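Alpha-1,3-glucanase (Paenibacillus glycanilyticus, PDB 6K0P) hydrolyses the alpha-1,3-linkages between glucose units of alpha-1,3-glucan, as a member of glycoside hydrolase family 87. Local coordinates at residues A[308-313]-A[333-338]; A[353-358]-A[390-395]; A[538-543]-A[564-569]; A[476-481]-A[506-511]. The protein carries 1 engineered substitution. All coordinates share one frame; numbering follows the deposited sequence. Where two conformers were deposited one is given.

Contact 1. Residues A[308-313]-A[333-338]. With GLC (alpha-D-glucopyranose), chain B; GLC (alpha-D-glucopyranose), chain C.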
loop_
_atom_site.group_PDB
_atom_site.type_symbol
_atom_site.label_atom_id
_atom_site.label_comp_id
_atom_site.label_asym_id
_atom_site.label_seq_id
_atom_site.Cartn_x
_atom_site.Cartn_y
_atom_site.Cartn_z
ATOM N N CYS A 308 -1.103 0.691 11.026
ATOM C CA CYS A 308 -1.936 0.008 10.041
ATOM C C CYS A 308 -3.328 0.614 10.064
ATOM O O CYS A 308 -3.723 1.257 11.043
ATOM C CB CYS A 308 -2.143 -1.483 10.367
ATOM S SG CYS A 308 -0.653 -2.403 10.765
ATOM N N LEU A 309 -4.096 0.351 8.995
ATOM C CA LEU A 309 -5.541 0.555 9.079
ATOM C C LEU A 309 -6.183 -0.521 9.943
ATOM O O LEU A 309 -6.905 -0.214 10.896
ATOM C CB LEU A 309 -6.189 0.592 7.690
ATOM C CG LEU A 309 -7.732 0.528 7.698
ATOM C CD1 LEU A 309 -8.347 1.617 8.593
ATOM C CD2 LEU A 309 -8.315 0.622 6.281
ATOM N N TYR A 310 -5.922 -1.791 9.633
ATOM C CA TYR A 310 -6.598 -2.885 10.317
ATOM C C TYR A 310 -5.756 -4.147 10.211
ATOM O O TYR A 310 -5.180 -4.435 9.153
ATOM C CB TYR A 310 -7.989 -3.137 9.720
ATOM C CG TYR A 310 -8.741 -4.216 10.457
ATOM C CD1 TYR A 310 -9.220 -3.993 11.743
ATOM C CD2 TYR A 310 -8.943 -5.464 9.887
ATOM C CE1 TYR A 310 -9.897 -4.984 12.441
ATOM C CE2 TYR A 310 -9.632 -6.451 10.572
ATOM C CZ TYR A 310 -10.094 -6.209 11.848
ATOM O OH TYR A 310 -10.750 -7.209 12.539
ATOM N N TRP A 311 -5.710 -4.904 11.314
ATOM C CA TRP A 311 -4.961 -6.156 11.421
ATOM C C TRP A 311 -5.937 -7.162 12.018
ATOM O O TRP A 311 -6.075 -7.249 13.243
ATOM C CB TRP A 311 -3.744 -5.956 12.309
ATOM C CG TRP A 311 -2.823 -7.135 12.398
ATOM C CD1 TRP A 311 -3.030 -8.298 13.096
ATOM C CD2 TRP A 311 -1.536 -7.254 11.793
ATOM N NE1 TRP A 311 -1.947 -9.136 12.949
ATOM C CE2 TRP A 311 -1.019 -8.522 12.149
ATOM C CE3 TRP A 311 -0.774 -6.420 10.967
ATOM C CZ2 TRP A 311 0.230 -8.966 11.718
ATOM C CZ3 TRP A 311 0.468 -6.856 10.545
ATOM C CH2 TRP A 311 0.958 -8.126 10.917
ATOM N N GLY A 312 -6.612 -7.913 11.148
ATOM C CA GLY A 312 -7.641 -8.828 11.609
ATOM C C GLY A 312 -7.050 -10.087 12.209
ATOM O O GLY A 312 -6.006 -10.574 11.785
ATOM N N VAL A 313 -7.729 -10.599 13.236
ATOM C CA VAL A 313 -7.357 -11.835 13.917
ATOM C C VAL A 313 -8.636 -12.649 14.062
ATOM O O VAL A 313 -9.502 -12.306 14.874
ATOM C CB VAL A 313 -6.725 -11.569 15.291
ATOM C CG1 VAL A 313 -6.303 -12.877 15.929
ATOM C CG2 VAL A 313 -5.540 -10.605 15.163
ATOM N N ILE A 333 -3.788 -3.243 5.279
ATOM C CA ILE A 333 -4.781 -4.170 5.813
ATOM C C ILE A 333 -4.169 -5.558 5.797
ATOM O O ILE A 333 -3.666 -6.003 4.756
ATOM C CB ILE A 333 -6.089 -4.184 4.998
ATOM C CG1 ILE A 333 -6.786 -2.821 5.033
ATOM C CG2 ILE A 333 -7.018 -5.272 5.534
ATOM C CD1 ILE A 333 -8.026 -2.744 4.141
ATOM N N ASN A 334 -4.208 -6.238 6.942
ATOM C CA ASN A 334 -3.798 -7.630 7.044
ATOM C C ASN A 334 -4.942 -8.373 7.713
ATOM O O ASN A 334 -5.613 -7.826 8.591
ATOM C CB ASN A 334 -2.523 -7.758 7.889
ATOM C CG ASN A 334 -1.860 -9.130 7.775
ATOM O OD1 ASN A 334 -2.303 -10.000 7.026
ATOM N ND2 ASN A 334 -0.782 -9.317 8.528
ATOM N N MET A 335 -5.209 -9.588 7.251
ATOM C CA MET A 335 -6.234 -10.436 7.843
ATOM C C MET A 335 -5.563 -11.750 8.192
ATOM O O MET A 335 -5.019 -12.414 7.308
ATOM C CB MET A 335 -7.386 -10.647 6.856
ATOM C CG MET A 335 -8.042 -9.346 6.400
ATOM S SD MET A 335 -8.815 -8.415 7.743
ATOM C CE MET A 335 -10.189 -9.474 8.050
ATOM N N THR A 336 -5.566 -12.102 9.474
ATOM C CA THR A 336 -4.740 -13.204 9.952
ATOM C C THR A 336 -5.562 -14.224 10.729
ATOM O O THR A 336 -6.705 -13.979 11.135
ATOM C CB THR A 336 -3.586 -12.718 10.847
ATOM O OG1 THR A 336 -4.083 -12.470 12.174
ATOM C CG2 THR A 336 -2.955 -11.449 10.301
ATOM N N ASN A 337 -4.946 -15.388 10.934
ATOM C CA ASN A 337 -5.320 -16.312 12.009
ATOM C C ASN A 337 -6.800 -16.692 11.975
ATOM O O ASN A 337 -7.519 -16.542 12.966
ATOM C CB ASN A 337 -4.932 -15.742 13.378
ATOM C CG ASN A 337 -3.439 -15.529 13.518
ATOM O OD1 ASN A 337 -2.692 -15.603 12.538
ATOM N ND2 ASN A 337 -2.993 -15.263 14.743
ATOM N N GLY A 338 -7.250 -17.207 10.831
ATOM C CA GLY A 338 -8.601 -17.697 10.684
ATOM C C GLY A 338 -9.533 -16.766 9.941
ATOM O O GLY A 338 -10.646 -17.178 9.594
HETATM C C1 GLC B . 4.676 -7.179 13.355
HETATM C C2 GLC B . 3.942 -7.764 14.545
HETATM C C3 GLC B . 2.456 -7.549 14.373
HETATM C C4 GLC B . 2.157 -6.076 14.124
HETATM C C5 GLC B . 2.912 -5.614 12.907
HETATM C C6 GLC B . 2.798 -4.115 12.674
HETATM O O1 GLC B . 4.353 -7.988 12.275
HETATM O O2 GLC B . 4.304 -9.146 14.639
HETATM O O3 GLC B . 1.837 -7.847 15.611
HETATM O O4 GLC B . 0.787 -5.860 13.901
HETATM O O5 GLC B . 4.268 -5.869 13.096
HETATM O O6 GLC B . 3.159 -3.318 13.766
HETATM C C1 GLC C . 0.572 -8.597 15.470
HETATM C C2 GLC C . -0.112 -8.698 16.829
HETATM C C3 GLC C . 0.638 -9.717 17.679
HETATM C C4 GLC C . 0.745 -11.052 16.945
HETATM C C5 GLC C . 1.359 -10.827 15.561
HETATM C C6 GLC C . 1.473 -12.109 14.735
HETATM O O2 GLC C . -0.084 -7.432 17.457
HETATM O O3 GLC C . 0.004 -9.879 18.931
HETATM O O4 GLC C . 1.545 -11.941 17.697
HETATM O O5 GLC C . 0.588 -9.874 14.849
HETATM O O6 GLC C . 0.205 -12.720 14.586
HETATM O O HOH W 1 -2.123 -11.758 14.072
#

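Contact 2. Residues A[353-358]-A[390-395]. With ACY (acetic acid), chain L.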
loop_
_atom_site.group_PDB
_atom_site.type_symbol
_atom_site.label_atom_id
_atom_site.label_comp_id
_atom_site.label_asym_id
_atom_site.label_seq_id
_atom_site.Cartn_x
_atom_site.Cartn_y
_atom_site.Cartn_z
ATOM N N GLY A 353 4.037 0.928 5.009
ATOM C CA GLY A 353 5.354 0.684 5.573
ATOM C C GLY A 353 5.695 -0.790 5.702
ATOM O O GLY A 353 6.747 -1.165 6.237
ATOM N N ASP A 354 4.779 -1.633 5.238
ATOM C CA ASP A 354 4.954 -3.081 5.108
ATOM C C ASP A 354 3.909 -3.518 4.083
ATOM O O ASP A 354 3.325 -2.668 3.398
ATOM C CB ASP A 354 4.834 -3.760 6.477
ATOM C CG ASP A 354 5.651 -5.041 6.579
ATOM O OD1 ASP A 354 5.374 -6.009 5.832
ATOM O OD2 ASP A 354 6.569 -5.095 7.423
ATOM N N ASP A 355 3.671 -4.831 3.962
ATOM C CA ASP A 355 2.745 -5.358 2.957
ATOM C C ASP A 355 1.480 -4.509 2.907
ATOM O O ASP A 355 0.805 -4.328 3.923
ATOM C CB ASP A 355 2.344 -6.795 3.318
ATOM C CG ASP A 355 3.481 -7.797 3.205
ATOM O OD1 ASP A 355 4.383 -7.649 2.352
ATOM O OD2 ASP A 355 3.434 -8.782 3.979
ATOM N N SER A 356 1.136 -3.983 1.730
ATOM C CA SER A 356 -0.004 -3.062 1.688
ATOM C C SER A 356 -1.307 -3.793 1.982
ATOM O O SER A 356 -2.091 -3.365 2.840
ATOM C CB SER A 356 -0.095 -2.357 0.340
ATOM O OG SER A 356 1.061 -1.564 0.093
ATOM N N PHE A 357 -1.552 -4.899 1.281
ATOM C CA PHE A 357 -2.713 -5.755 1.507
ATOM C C PHE A 357 -2.179 -7.160 1.696
ATOM O O PHE A 357 -1.467 -7.669 0.824
ATOM C CB PHE A 357 -3.660 -5.713 0.304
ATOM C CG PHE A 357 -4.256 -4.358 0.048
ATOM C CD1 PHE A 357 -5.333 -3.903 0.796
ATOM C CD2 PHE A 357 -3.733 -3.542 -0.936
ATOM C CE1 PHE A 357 -5.887 -2.646 0.557
ATOM C CE2 PHE A 357 -4.277 -2.286 -1.173
ATOM C CZ PHE A 357 -5.351 -1.840 -0.425
ATOM N N ALA A 358 -2.513 -7.782 2.821
ATOM C CA ALA A 358 -1.922 -9.066 3.173
ATOM C C ALA A 358 -2.974 -10.002 3.749
ATOM O O ALA A 358 -3.986 -9.569 4.315
ATOM C CB ALA A 358 -0.775 -8.907 4.176
ATOM N N ALA A 390 0.459 -9.599 -0.441
ATOM C CA ALA A 390 1.156 -10.741 0.134
ATOM C C ALA A 390 0.155 -11.754 0.654
ATOM O O ALA A 390 -0.769 -11.402 1.398
ATOM C CB ALA A 390 2.098 -10.310 1.263
ATOM N N VAL A 391 0.355 -13.014 0.277
ATOM C CA VAL A 391 -0.499 -14.100 0.742
ATOM C C VAL A 391 0.390 -15.182 1.336
ATOM O O VAL A 391 1.290 -15.702 0.660
ATOM C CB VAL A 391 -1.435 -14.629 -0.361
ATOM C CG1 VAL A 391 -0.673 -15.114 -1.578
ATOM C CG2 VAL A 391 -2.360 -15.716 0.185
ATOM N N TYR A 392 0.164 -15.488 2.607
ATOM C CA TYR A 392 0.953 -16.456 3.355
ATOM C C TYR A 392 0.029 -17.621 3.690
ATOM O O TYR A 392 -0.730 -17.565 4.664
ATOM C CB TYR A 392 1.519 -15.802 4.614
ATOM C CG TYR A 392 2.348 -14.551 4.358
ATOM C CD1 TYR A 392 3.698 -14.638 4.030
ATOM C CD2 TYR A 392 1.775 -13.285 4.450
ATOM C CE1 TYR A 392 4.456 -13.492 3.806
ATOM C CE2 TYR A 392 2.526 -12.140 4.233
ATOM C CZ TYR A 392 3.855 -12.247 3.907
ATOM O OH TYR A 392 4.597 -11.105 3.678
ATOM N N GLY A 393 0.085 -18.675 2.871
ATOM C CA GLY A 393 -0.792 -19.823 3.052
ATOM C C GLY A 393 -2.251 -19.478 2.790
ATOM O O GLY A 393 -2.596 -18.436 2.234
ATOM N N GLY A 394 -3.119 -20.394 3.203
ATOM C CA GLY A 394 -4.553 -20.223 3.057
ATOM C C GLY A 394 -5.104 -21.152 1.991
ATOM O O GLY A 394 -4.371 -21.884 1.324
ATOM N N SER A 395 -6.426 -21.107 1.842
ATOM C CA SER A 395 -7.101 -21.946 0.861
ATOM C C SER A 395 -8.314 -21.195 0.335
ATOM O O SER A 395 -9.021 -20.535 1.103
ATOM C CB SER A 395 -7.508 -23.299 1.472
ATOM O OG SER A 395 -8.021 -24.181 0.477
HETATM C C ACY L . -8.983 -26.961 2.292
HETATM O O ACY L . -9.590 -26.007 1.682
HETATM O OXT ACY L . -7.805 -27.266 2.143
HETATM C CH3 ACY L . -9.900 -27.731 3.263
HETATM O O HOH W 2 5.923 -9.838 1.404
#

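Contact 3. Residues A[538-543]-A[564-569]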
loop_
_atom_site.group_PDB
_atom_site.type_symbol
_atom_site.label_atom_id
_atom_site.label_comp_id
_atom_site.label_asym_id
_atom_site.label_seq_id
_atom_site.Cartn_x
_atom_site.Cartn_y
_atom_site.Cartn_z
ATOM N N GLY A 538 7.426 -28.077 -9.421
ATOM C CA GLY A 538 7.394 -27.565 -10.777
ATOM C C GLY A 538 6.314 -26.517 -10.924
ATOM O O GLY A 538 5.594 -26.190 -9.974
ATOM N N ALA A 539 6.224 -25.984 -12.141
ATOM C CA ALA A 539 5.186 -25.019 -12.475
ATOM C C ALA A 539 4.882 -25.117 -13.959
ATOM O O ALA A 539 5.763 -25.435 -14.761
ATOM C CB ALA A 539 5.606 -23.581 -12.128
ATOM N N SER A 540 3.632 -24.834 -14.313
ATOM C CA SER A 540 3.181 -24.842 -15.697
ATOM C C SER A 540 3.021 -23.415 -16.201
ATOM O O SER A 540 2.622 -22.519 -15.450
ATOM C CB SER A 540 1.842 -25.566 -15.819
ATOM O OG SER A 540 1.954 -26.908 -15.383
ATOM N N PHE A 541 3.328 -23.218 -17.482
ATOM C CA PHE A 541 3.298 -21.908 -18.122
ATOM C C PHE A 541 2.521 -22.012 -19.423
ATOM O O PHE A 541 2.867 -22.818 -20.291
ATOM C CB PHE A 541 4.719 -21.404 -18.388
ATOM C CG PHE A 541 5.549 -21.289 -17.141
ATOM C CD1 PHE A 541 6.140 -22.413 -16.578
ATOM C CD2 PHE A 541 5.702 -20.066 -16.502
ATOM C CE1 PHE A 541 6.887 -22.322 -15.416
ATOM C CE2 PHE A 541 6.450 -19.961 -15.346
ATOM C CZ PHE A 541 7.042 -21.088 -14.792
ATOM N N THR A 542 1.472 -21.206 -19.550
ATOM C CA THR A 542 0.666 -21.134 -20.762
ATOM C C THR A 542 0.595 -19.672 -21.170
ATOM O O THR A 542 0.175 -18.829 -20.374
ATOM C CB THR A 542 -0.743 -21.659 -20.492
ATOM O OG1 THR A 542 -0.668 -22.976 -19.937
ATOM C CG2 THR A 542 -1.563 -21.692 -21.780
ATOM N N ASN A 543 0.999 -19.372 -22.402
ATOM C CA ASN A 543 0.905 -18.012 -22.931
ATOM C C ASN A 543 1.654 -17.016 -22.044
ATOM O O ASN A 543 1.144 -15.945 -21.701
ATOM C CB ASN A 543 -0.550 -17.589 -23.145
ATOM C CG ASN A 543 -0.671 -16.373 -24.036
ATOM O OD1 ASN A 543 0.173 -16.143 -24.903
ATOM N ND2 ASN A 543 -1.714 -15.579 -23.822
ATOM N N THR A 564 10.414 -29.036 -12.380
ATOM C CA THR A 564 10.046 -29.213 -13.782
ATOM C C THR A 564 9.272 -27.998 -14.276
ATOM O O THR A 564 8.179 -27.704 -13.777
ATOM C CB THR A 564 9.220 -30.484 -13.980
ATOM O OG1 THR A 564 10.020 -31.623 -13.639
ATOM C CG2 THR A 564 8.762 -30.588 -15.428
ATOM N N VAL A 565 9.837 -27.300 -15.252
ATOM C CA VAL A 565 9.138 -26.245 -15.975
ATOM C C VAL A 565 8.339 -26.915 -17.083
ATOM O O VAL A 565 8.907 -27.627 -17.920
ATOM C CB VAL A 565 10.138 -25.240 -16.572
ATOM C CG1 VAL A 565 9.413 -24.165 -17.388
ATOM C CG2 VAL A 565 10.998 -24.616 -15.487
ATOM N N THR A 566 7.030 -26.710 -17.091
ATOM C CA THR A 566 6.161 -27.244 -18.140
ATOM C C THR A 566 5.717 -26.100 -19.042
ATOM O O THR A 566 4.973 -25.214 -18.610
ATOM C CB THR A 566 4.954 -27.965 -17.544
ATOM O OG1 THR A 566 5.409 -29.087 -16.778
ATOM C CG2 THR A 566 4.023 -28.460 -18.654
ATOM N N ARG A 567 6.157 -26.130 -20.299
ATOM C CA ARG A 567 5.744 -25.146 -21.299
ATOM C C ARG A 567 4.547 -25.737 -22.032
ATOM O O ARG A 567 4.692 -26.504 -22.985
ATOM C CB ARG A 567 6.889 -24.858 -22.261
ATOM C CG ARG A 567 8.096 -24.161 -21.635
ATOM C CD ARG A 567 9.296 -24.306 -22.556
ATOM N NE ARG A 567 10.461 -23.520 -22.151
ATOM C CZ ARG A 567 11.331 -23.894 -21.217
ATOM N NH1 ARG A 567 11.171 -25.035 -20.553
ATOM N NH2 ARG A 567 12.364 -23.117 -20.929
ATOM N N VAL A 568 3.344 -25.390 -21.577
ATOM C CA VAL A 568 2.136 -25.972 -22.159
ATOM C C VAL A 568 1.974 -25.528 -23.609
ATOM O O VAL A 568 1.898 -26.354 -24.528
ATOM C CB VAL A 568 0.904 -25.632 -21.303
ATOM C CG1 VAL A 568 -0.343 -26.254 -21.913
ATOM C CG2 VAL A 568 1.102 -26.122 -19.870
ATOM N N SER A 569 1.933 -24.219 -23.832
ATOM C CA SER A 569 1.772 -23.629 -25.152
ATOM C C SER A 569 1.970 -22.127 -25.016
ATOM O O SER A 569 1.856 -21.568 -23.920
ATOM C CB SER A 569 0.379 -23.904 -25.725
ATOM O OG SER A 569 -0.629 -23.300 -24.926
#

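Contact 4. Residues A[476-481]-A[506-511]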
loop_
_atom_site.group_PDB
_atom_site.type_symbol
_atom_site.label_atom_id
_atom_site.label_comp_id
_atom_site.label_asym_id
_atom_site.label_seq_id
_atom_site.Cartn_x
_atom_site.Cartn_y
_atom_site.Cartn_z
ATOM N N ASN A 476 -1.426 -25.401 -5.091
ATOM C CA ASN A 476 -2.697 -24.852 -5.554
ATOM C C ASN A 476 -2.635 -23.328 -5.661
ATOM O O ASN A 476 -3.349 -22.598 -4.977
ATOM C CB ASN A 476 -3.849 -25.340 -4.669
ATOM C CG ASN A 476 -3.975 -26.844 -4.697
ATOM O OD1 ASN A 476 -4.026 -27.437 -5.773
ATOM N ND2 ASN A 476 -3.973 -27.476 -3.525
ATOM N N ILE A 477 -1.745 -22.873 -6.543
ATOM C CA ILE A 477 -1.502 -21.460 -6.815
ATOM C C ILE A 477 -1.750 -21.248 -8.296
ATOM O O ILE A 477 -1.115 -21.904 -9.129
ATOM C CB ILE A 477 -0.055 -21.067 -6.480
ATOM C CG1 ILE A 477 0.300 -21.434 -5.034
ATOM C CG2 ILE A 477 0.187 -19.587 -6.796
ATOM C CD1 ILE A 477 -0.497 -20.704 -3.990
ATOM N N LEU A 478 -2.663 -20.339 -8.628
ATOM C CA LEU A 478 -2.985 -20.012 -10.011
ATOM C C LEU A 478 -2.722 -18.528 -10.225
ATOM O O LEU A 478 -3.331 -17.688 -9.551
ATOM C CB LEU A 478 -4.443 -20.360 -10.319
ATOM C CG LEU A 478 -4.932 -19.956 -11.704
ATOM C CD1 LEU A 478 -4.078 -20.625 -12.758
ATOM C CD2 LEU A 478 -6.403 -20.326 -11.901
ATOM N N ILE A 479 -1.804 -18.209 -11.135
ATOM C CA ILE A 479 -1.433 -16.829 -11.452
ATOM C C ILE A 479 -1.823 -16.610 -12.902
ATOM O O ILE A 479 -1.245 -17.231 -13.801
ATOM C CB ILE A 479 0.070 -16.576 -11.250
ATOM C CG1 ILE A 479 0.460 -16.754 -9.777
ATOM C CG2 ILE A 479 0.461 -15.182 -11.760
ATOM C CD1 ILE A 479 1.938 -17.011 -9.543
ATOM N N LYS A 480 -2.806 -15.747 -13.147
ATOM C CA LYS A 480 -3.287 -15.596 -14.510
ATOM C C LYS A 480 -3.622 -14.147 -14.821
ATOM O O LYS A 480 -4.036 -13.383 -13.944
ATOM C CB LYS A 480 -4.477 -16.518 -14.801
ATOM C CG LYS A 480 -5.694 -16.321 -13.927
ATOM C CD LYS A 480 -6.804 -17.287 -14.354
ATOM C CE LYS A 480 -7.983 -17.264 -13.400
ATOM N NZ LYS A 480 -9.075 -18.191 -13.854
ATOM N N ASN A 481 -3.425 -13.784 -16.093
ATOM C CA ASN A 481 -3.799 -12.471 -16.625
ATOM C C ASN A 481 -3.012 -11.344 -15.950
ATOM O O ASN A 481 -3.569 -10.415 -15.365
ATOM C CB ASN A 481 -5.315 -12.262 -16.542
ATOM C CG ASN A 481 -6.073 -13.374 -17.232
ATOM O OD1 ASN A 481 -5.801 -13.685 -18.386
ATOM N ND2 ASN A 481 -7.006 -14.002 -16.520
ATOM N N ASN A 506 0.667 -28.105 -8.337
ATOM C CA ASN A 506 -0.408 -27.295 -8.924
ATOM C C ASN A 506 -0.091 -25.802 -8.872
ATOM O O ASN A 506 -0.878 -24.998 -8.365
ATOM C CB ASN A 506 -1.764 -27.581 -8.277
ATOM C CG ASN A 506 -2.249 -28.987 -8.532
ATOM O OD1 ASN A 506 -1.764 -29.668 -9.440
ATOM N ND2 ASN A 506 -3.222 -29.426 -7.739
ATOM N N ILE A 507 1.080 -25.441 -9.385
ATOM C CA ILE A 507 1.488 -24.048 -9.555
ATOM C C ILE A 507 1.382 -23.753 -11.040
ATOM O O ILE A 507 2.139 -24.314 -11.840
ATOM C CB ILE A 507 2.923 -23.810 -9.067
ATOM C CG1 ILE A 507 3.178 -24.481 -7.711
ATOM C CG2 ILE A 507 3.252 -22.306 -9.061
ATOM C CD1 ILE A 507 2.340 -23.924 -6.567
ATOM N N ARG A 508 0.450 -22.887 -11.430
ATOM C CA ARG A 508 0.195 -22.639 -12.841
ATOM C C ARG A 508 0.193 -21.146 -13.117
ATOM O O ARG A 508 -0.310 -20.359 -12.308
ATOM C CB ARG A 508 -1.144 -23.226 -13.277
ATOM C CG ARG A 508 -1.279 -24.719 -13.004
ATOM C CD ARG A 508 -1.949 -24.955 -11.664
ATOM N NE ARG A 508 -3.371 -24.641 -11.736
ATOM C CZ ARG A 508 -4.131 -24.339 -10.688
ATOM N NH1 ARG A 508 -3.608 -24.295 -9.469
ATOM N NH2 ARG A 508 -5.421 -24.084 -10.869
ATOM N N VAL A 509 0.752 -20.779 -14.269
ATOM C CA VAL A 509 0.899 -19.394 -14.710
ATOM C C VAL A 509 0.307 -19.314 -16.111
ATOM O O VAL A 509 0.709 -20.083 -16.991
ATOM C CB VAL A 509 2.382 -18.983 -14.728
ATOM C CG1 VAL A 509 2.541 -17.516 -15.074
ATOM C CG2 VAL A 509 3.052 -19.297 -13.377
ATOM N N GLU A 510 -0.649 -18.402 -16.323
ATOM C CA GLU A 510 -1.379 -18.339 -17.589
ATOM C C GLU A 510 -1.575 -16.891 -18.020
ATOM O O GLU A 510 -2.018 -16.062 -17.219
ATOM C CB GLU A 510 -2.765 -18.985 -17.447
ATOM C CG GLU A 510 -2.763 -20.405 -16.893
ATOM C CD GLU A 510 -4.166 -20.935 -16.626
ATOM O OE1 GLU A 510 -5.129 -20.130 -16.615
ATOM O OE2 GLU A 510 -4.302 -22.161 -16.416
ATOM N N ASN A 511 -1.301 -16.590 -19.291
ATOM C CA ASN A 511 -1.561 -15.266 -19.868
ATOM C C ASN A 511 -0.812 -14.175 -19.096
ATOM O O ASN A 511 -1.407 -13.305 -18.455
ATOM C CB ASN A 511 -3.059 -14.934 -19.914
ATOM C CG ASN A 511 -3.864 -15.964 -20.666
ATOM O OD1 ASN A 511 -3.379 -16.573 -21.615
ATOM N ND2 ASN A 511 -5.112 -16.154 -20.253
HETATM O O HOH W 3 -7.680 -20.610 -15.317
#

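Contact 1. Residues A[308-313]-A[333-338]
W311 and N334 lie side by side and point the same way, on neighbouring parallel strands. The indole and amide planes are 78° apart. N334 CB lies over the six-membered ring of W311, 4.1 Å from its centroid, in a CH-pi contact. The opposite indole face meets sugar: O4 of the chain B glucose is 3.4 Å from W311 CE3. At the indole edge, W311 NE1 donates to a water 2.9 Å away. That water donates to T336 OG1 and bonds O6 of the chain C glucose. T336 OG1, between its backbone N and carbonyl carbon (chi1 80°), donates to G312 O at 2.7 Å, in the carbonyl plane. T336 N reaches the same oxygen from above that plane. On the other sheet face Y310 and M335 cross at about a right angle. M335 SD sits in the ring plane at the Y310 edge, 3.5 Å from CE2, a Met-aromatic contact. The indole is thus backed by protein and faced by glycan, consistent with an aromatic platform for sugar binding.

Contact 2. Residues A[353-358]-A[390-395]
D355 OD2 accepts a 2.6 Å hydrogen bond from Y392 OH. The two side chains meet tip to tip. CG of Y392 is anti to the carbonyl carbon (chi1 -56°), and from there the ring extends to D355. The hydroxyl comes on the syn side of OD2, 16° out of the carboxylate plane, and OD2 lies in the ring plane at the tyrosine edge. Carboxylate and ring are turned 37° apart. A water donates both to D355 OD1, at 2.8 Å, and to Y392 OH, so it closes a small polar ring. D355 OD1 also takes the backbone N-H of A387. These bonds fix the rotation of the carboxylate. A390 CB packs 3.4 Å from D355 OD2. The backbones join where A390 N donates to F357 O at 3.0 Å. A358 and A390 pair as a parallel bridge, which links successive coils of a parallel beta-helix, consistent with the pectate lyase-like clan. The Y392 ring meets F360 and F420, the latter part of a glycan pocket. Strand 357-360 also has strand 333-336 as a neighbour, and strand 389-392 has strand 409-416.

Contact 3. Residues A[538-543]-A[564-569]
F541 and V565 meet obliquely on the inner face of two parallel strands, with F541 CE1 3.7 Å from V565 CG1. The ring also has T566 O in its plane, at the edge. That oxygen accepts from F541 N at 2.8 Å, nearly along the C=O axis. CG of F541 is anti to the carbonyl carbon (chi1 -59°), beside the same backbone N. The ladder continues on both sides of this bond. A539 N donates to T564 O at 3.1 Å, and T566 N donates to A539 O at 2.9 Å. Further along, V568 N donates to F541 O. V568 has helical backbone angles, and the next bond runs from N543 N to S569 O at 2.8 Å. Here T542 OG1 rests 3.4 Å from V568 CB. The ladder links successive coils of a parallel beta-helix, consistent with the pectate lyase-like clan. Around this first shell, W573 meets F541 edge-to-face and also touches V565, while L492 and I522 pack against F541 and L524 against V565. R567 forms a salt bridge with E557, and N543 ND2 bonds N511 OD1 on the adjoining coil. The strands are therefore held chiefly by main-chain bonds. A539, F541 and V565 gather on one face, which R567 shares. The threonines T542, T564 and T566, with S569, are on the other, more exposed face.

Contact 4. Residues A[476-481]-A[506-511]
R508 folds its side chain across L478 and I477 of the neighbouring parallel strand. Its CB is 4.0 Å from L478 CD1. CG is anti to the carbonyl carbon (chi1 -56°), and the chain bends at the next two torsions. CD then passes 4.1 Å from I477 O. The guanidinium lays one face on L478 CB, which is 3.7 Å above its plane, offset toward the rim. NH1 turns back to its own segment and donates to N506 O at 3.0 Å. The oxygen lies in the guanidinium plane, but NH1 stands above the carbonyl plane. I477 N is a second donor to N506 O. NH2 ends in a salt bridge with D431. Farther along this face, a water joins K480 NZ to E510 OE1, which are 5.2 Å apart. On the inner face I477 CG1 touches I507 CD1 at 3.6 Å. Asparagine side chains pair side by side at both ends. N506 ND2 donates to N476 OD1 at 2.9 Å, in the plane of its own amide. N511 ND2 donates to N481 OD1 at 3.2 Å. N476 ND2 bonds G428 O, N481 ND2 bonds D435, and N511 OD1 accepts from N543 ND2. All four asparagines have positive phi; N481, N506 and N511 sit at chain corners. Such asparagine ladders, with inner aliphatic stacks, are characteristic of the right-handed parallel beta-helix of pectate lyase-like enzymes.

In the fold
All four contacts join parallel strands of successive coils in the same beta-helical domain. Contacts 1 and 2 are buried and touch: strands 333-336 and 357-360 are neighbours, and I333 probably hydrogen-bonds S356 and A358 through its backbone. Contacts 3 and 4 also touch, through strands 507-510 and 537-541. Contact 4 is partly buried; contact 3 lies at the surface, and its centre is about 31 Å from the centre of the chain. The chemistry follows the place. Contact 1 offers an aromatic face to sugar, and contact 2 sets a carboxylate-tyrosine bond, with a water on it, near a bound glucose. Contact 4 lines up hydrogen-bonded asparagines and aliphatic groups, whereas contact 3 relies mainly on backbone bonds at the last strand.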